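Hypothetical protein (Bacteroides caccae, PDB 4M8R) is of unknown function but pairs an N-terminal Ig-like domain with a WD40-like domain that probably forms a beta-propeller. Local coordinates at residues Q112-E124 against L411-N423. Sequence-based numbering, arbitrary orientation.
Sequences QTPKDFRLYGINE and LSDMPYNSVVWAN
A422 O is gripped twice: R118 N donates a hydrogen bond to it (2.9 Å), and so does a water that also lies close to Y120 OH. The C-terminal strand 419-422 pairs antiparallel with strand 118-123 here, at the edge of a four-stranded sheet. This joins the two ends of the WD40-like domain, consistent with the Velcro closure of beta-propellers. Y120 and V420 form the next hydrogen-bonded pair, and I122 N to S418 O (3.0 Å) extends the ladder. Beyond the strand, N423 ND2 donates almost straight to K115 O (2.8 Å, 173°), with that oxygen in its amide plane. The same amide stacks over one face of the F117 ring, the planes 23° apart, while N423 OD1 accepts a hydrogen bond from K160 N. With F117 cut back to an alanine, the N423 amide would probably lose its stacking surface, though its hydrogen bonds could remain. With CG anti to the backbone N (chi1 -170°), L119 sets CD1 over one face of W421, 3.8 Å from the five-membered centroid, and CD2 meets L411 CD1 and CE of the selenomethionine M414. G121 CA lies over the Y416 ring, 3.7 Å from its centroid.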
# COMPACT_ATOMS: atom_id res chain seq x y z
N GLN A 112 -5.01 -1.85 22.68
CA GLN A 112 -5.10 -2.53 21.39
C GLN A 112 -5.63 -3.94 21.58
O GLN A 112 -5.23 -4.64 22.50
CB GLN A 112 -3.74 -2.57 20.69
CG GLN A 112 -3.36 -1.24 20.05
CD GLN A 112 -1.99 -1.28 19.42
OE1 GLN A 112 -1.86 -1.19 18.20
NE2 GLN A 112 -0.96 -1.42 20.24
N THR A 113 -6.54 -4.34 20.71
CA THR A 113 -7.19 -5.64 20.80
C THR A 113 -6.36 -6.73 20.10
O THR A 113 -5.73 -6.46 19.08
CB THR A 113 -8.58 -5.58 20.16
OG1 THR A 113 -8.47 -5.06 18.83
CG2 THR A 113 -9.49 -4.67 20.96
N PRO A 114 -6.37 -7.96 20.64
CA PRO A 114 -5.57 -9.03 20.04
C PRO A 114 -6.03 -9.35 18.63
O PRO A 114 -7.24 -9.37 18.38
CB PRO A 114 -5.81 -10.22 20.98
CG PRO A 114 -7.12 -9.94 21.64
CD PRO A 114 -7.23 -8.45 21.74
N LYS A 115 -5.10 -9.60 17.72
CA LYS A 115 -5.42 -9.77 16.30
C LYS A 115 -5.57 -11.24 15.87
O LYS A 115 -5.99 -11.50 14.75
CB LYS A 115 -4.37 -9.09 15.43
CG LYS A 115 -4.11 -7.62 15.78
CD LYS A 115 -3.12 -6.98 14.81
CE LYS A 115 -2.13 -6.05 15.50
NZ LYS A 115 -2.79 -4.93 16.24
N ASP A 116 -5.22 -12.18 16.74
CA ASP A 116 -5.37 -13.60 16.42
C ASP A 116 -6.84 -14.00 16.34
O ASP A 116 -7.66 -13.57 17.16
CB ASP A 116 -4.64 -14.50 17.44
CG ASP A 116 -5.25 -14.43 18.84
OD1 ASP A 116 -5.27 -13.32 19.41
OD2 ASP A 116 -5.68 -15.48 19.36
N PHE A 117 -7.18 -14.82 15.35
CA PHE A 117 -8.55 -15.26 15.15
C PHE A 117 -8.96 -16.29 16.20
O PHE A 117 -8.21 -17.21 16.49
CB PHE A 117 -8.75 -15.81 13.74
CG PHE A 117 -9.13 -14.76 12.74
CD1 PHE A 117 -8.15 -14.04 12.08
CD2 PHE A 117 -10.46 -14.46 12.50
CE1 PHE A 117 -8.49 -13.05 11.18
CE2 PHE A 117 -10.82 -13.47 11.60
CZ PHE A 117 -9.83 -12.76 10.94
N ARG A 118 -10.15 -16.11 16.75
CA ARG A 118 -10.68 -16.96 17.81
C ARG A 118 -12.10 -17.39 17.45
O ARG A 118 -12.83 -16.66 16.79
CB ARG A 118 -10.68 -16.19 19.13
CG ARG A 118 -9.28 -15.74 19.55
CD ARG A 118 -9.27 -14.90 20.81
NE ARG A 118 -7.90 -14.49 21.14
CZ ARG A 118 -7.56 -13.73 22.17
NH1 ARG A 118 -8.49 -13.27 23.01
NH2 ARG A 118 -6.29 -13.41 22.37
N LEU A 119 -12.48 -18.59 17.87
CA LEU A 119 -13.79 -19.15 17.54
C LEU A 119 -14.74 -18.96 18.72
O LEU A 119 -14.40 -19.30 19.86
CB LEU A 119 -13.66 -20.63 17.20
CG LEU A 119 -14.89 -21.29 16.60
CD1 LEU A 119 -15.20 -20.73 15.22
CD2 LEU A 119 -14.70 -22.79 16.54
N TYR A 120 -15.93 -18.43 18.43
CA TYR A 120 -16.93 -18.15 19.45
C TYR A 120 -18.23 -18.88 19.13
O TYR A 120 -18.65 -18.93 17.98
CB TYR A 120 -17.21 -16.65 19.52
CG TYR A 120 -16.00 -15.81 19.83
CD1 TYR A 120 -15.11 -15.42 18.83
CD2 TYR A 120 -15.74 -15.38 21.13
CE1 TYR A 120 -14.00 -14.66 19.12
CE2 TYR A 120 -14.63 -14.61 21.43
CZ TYR A 120 -13.76 -14.25 20.42
OH TYR A 120 -12.65 -13.48 20.71
N GLY A 121 -18.87 -19.43 20.16
CA GLY A 121 -20.15 -20.13 20.00
C GLY A 121 -21.28 -19.41 20.71
O GLY A 121 -21.07 -18.79 21.76
N ILE A 122 -22.49 -19.52 20.16
CA ILE A 122 -23.69 -18.97 20.79
C ILE A 122 -24.32 -20.02 21.70
O ILE A 122 -24.78 -21.06 21.22
CB ILE A 122 -24.76 -18.55 19.75
CG1 ILE A 122 -24.13 -17.80 18.57
CG2 ILE A 122 -25.83 -17.70 20.41
CD1 ILE A 122 -23.40 -16.53 18.94
N ASN A 123 -24.33 -19.76 23.00
CA ASN A 123 -24.96 -20.67 23.96
C ASN A 123 -26.40 -20.23 24.23
O ASN A 123 -26.64 -19.27 24.97
CB ASN A 123 -24.17 -20.72 25.26
CG ASN A 123 -24.62 -21.82 26.19
OD1 ASN A 123 -25.32 -21.58 27.17
ND2 ASN A 123 -24.25 -23.06 25.86
N GLU A 124 -27.36 -20.92 23.62
CA GLU A 124 -28.77 -20.56 23.75
C GLU A 124 -29.37 -20.96 25.09
O GLU A 124 -30.42 -20.45 25.47
CB GLU A 124 -29.59 -21.16 22.60
CG GLU A 124 -29.22 -20.65 21.21
CD GLU A 124 -29.48 -19.16 21.02
OE1 GLU A 124 -30.07 -18.51 21.90
OE2 GLU A 124 -29.07 -18.64 19.96
N LEU A 411 -12.53 -29.83 19.83
CA LEU A 411 -13.88 -29.28 19.71
C LEU A 411 -14.92 -30.33 19.28
O LEU A 411 -15.45 -30.29 18.16
CB LEU A 411 -13.85 -28.10 18.73
CG LEU A 411 -12.70 -27.10 18.90
CD1 LEU A 411 -12.80 -26.02 17.84
CD2 LEU A 411 -12.68 -26.47 20.29
N SER A 412 -15.20 -31.26 20.19
CA SER A 412 -16.24 -32.27 20.00
C SER A 412 -17.49 -32.00 20.86
O SER A 412 -18.60 -32.37 20.46
CB SER A 412 -15.69 -33.66 20.31
OG SER A 412 -14.63 -34.00 19.43
N ASP A 413 -17.31 -31.38 22.03
CA ASP A 413 -18.44 -31.06 22.91
C ASP A 413 -19.38 -30.05 22.25
O ASP A 413 -20.50 -30.40 21.88
CB ASP A 413 -17.97 -30.59 24.31
CG ASP A 413 -17.01 -29.41 24.27
OD1 ASP A 413 -16.32 -29.20 23.24
OD2 ASP A 413 -16.93 -28.68 25.28
N MSE A 414 -18.91 -28.81 22.07
CA MSE A 414 -19.60 -27.77 21.31
C MSE A 414 -21.11 -27.78 21.44
O MSE A 414 -21.81 -28.25 20.53
CB MSE A 414 -19.22 -27.90 19.82
CG MSE A 414 -17.71 -27.90 19.56
SE MSE A 414 -16.88 -26.15 19.95
CE MSE A 414 -16.96 -25.43 18.13
N PRO A 415 -21.64 -27.26 22.56
CA PRO A 415 -23.09 -27.12 22.73
C PRO A 415 -23.65 -25.86 22.05
O PRO A 415 -24.28 -25.02 22.70
CB PRO A 415 -23.25 -27.05 24.25
CG PRO A 415 -22.00 -26.39 24.71
CD PRO A 415 -20.91 -26.83 23.77
N TYR A 416 -23.43 -25.75 20.74
CA TYR A 416 -23.78 -24.57 19.95
C TYR A 416 -24.41 -24.96 18.62
O TYR A 416 -24.08 -26.00 18.05
CB TYR A 416 -22.54 -23.73 19.63
CG TYR A 416 -21.56 -23.51 20.76
CD1 TYR A 416 -21.92 -22.80 21.89
CD2 TYR A 416 -20.26 -23.99 20.67
CE1 TYR A 416 -21.02 -22.59 22.92
CE2 TYR A 416 -19.35 -23.78 21.70
CZ TYR A 416 -19.73 -23.08 22.82
OH TYR A 416 -18.84 -22.87 23.84
N ASN A 417 -25.31 -24.11 18.12
CA ASN A 417 -25.81 -24.21 16.74
C ASN A 417 -25.12 -23.23 15.79
O ASN A 417 -25.13 -23.43 14.58
CB ASN A 417 -27.33 -23.97 16.68
CG ASN A 417 -28.13 -25.24 16.90
OD1 ASN A 417 -27.83 -26.29 16.33
ND2 ASN A 417 -29.17 -25.15 17.73
N SER A 418 -24.55 -22.17 16.36
CA SER A 418 -23.82 -21.19 15.58
C SER A 418 -22.45 -20.96 16.20
O SER A 418 -22.34 -20.75 17.41
CB SER A 418 -24.58 -19.87 15.52
OG SER A 418 -25.90 -20.07 15.05
N VAL A 419 -21.42 -21.00 15.36
CA VAL A 419 -20.09 -20.57 15.76
C VAL A 419 -19.57 -19.57 14.73
O VAL A 419 -19.99 -19.59 13.58
CB VAL A 419 -19.09 -21.74 15.89
CG1 VAL A 419 -19.48 -22.63 17.07
CG2 VAL A 419 -18.99 -22.55 14.60
N VAL A 420 -18.65 -18.71 15.17
CA VAL A 420 -18.13 -17.66 14.32
C VAL A 420 -16.66 -17.40 14.63
O VAL A 420 -16.27 -17.31 15.79
CB VAL A 420 -18.95 -16.36 14.48
CG1 VAL A 420 -19.08 -15.96 15.95
CG2 VAL A 420 -18.34 -15.22 13.67
N TRP A 421 -15.85 -17.30 13.58
CA TRP A 421 -14.47 -16.84 13.71
C TRP A 421 -14.46 -15.32 13.84
O TRP A 421 -15.20 -14.63 13.14
CB TRP A 421 -13.65 -17.25 12.49
CG TRP A 421 -13.15 -18.67 12.50
CD1 TRP A 421 -13.52 -19.67 11.65
CD2 TRP A 421 -12.17 -19.23 13.38
NE1 TRP A 421 -12.84 -20.81 11.95
CE2 TRP A 421 -12.00 -20.58 13.00
CE3 TRP A 421 -11.42 -18.72 14.44
CZ2 TRP A 421 -11.12 -21.43 13.66
CZ3 TRP A 421 -10.54 -19.57 15.10
CH2 TRP A 421 -10.39 -20.91 14.70
N ALA A 422 -13.61 -14.79 14.72
CA ALA A 422 -13.54 -13.35 14.91
C ALA A 422 -12.22 -12.86 15.45
O ALA A 422 -11.54 -13.57 16.19
CB ALA A 422 -14.66 -12.89 15.83
N ASN A 423 -11.85 -11.65 15.04
CA ASN A 423 -10.81 -10.87 15.70
C ASN A 423 -11.18 -9.39 15.66
O ASN A 423 -12.31 -9.05 15.27
CB ASN A 423 -9.43 -11.12 15.07
CG ASN A 423 -9.29 -10.49 13.70
OD1 ASN A 423 -10.27 -10.09 13.07
ND2 ASN A 423 -8.05 -10.38 13.23
OXT ASN A 423 -10.38 -8.52 16.01
O HOH W 1 -8.54 -7.28 17.23
O HOH W 2 -11.46 -12.38 18.79
O HOH W 3 -26.02 -21.71 18.65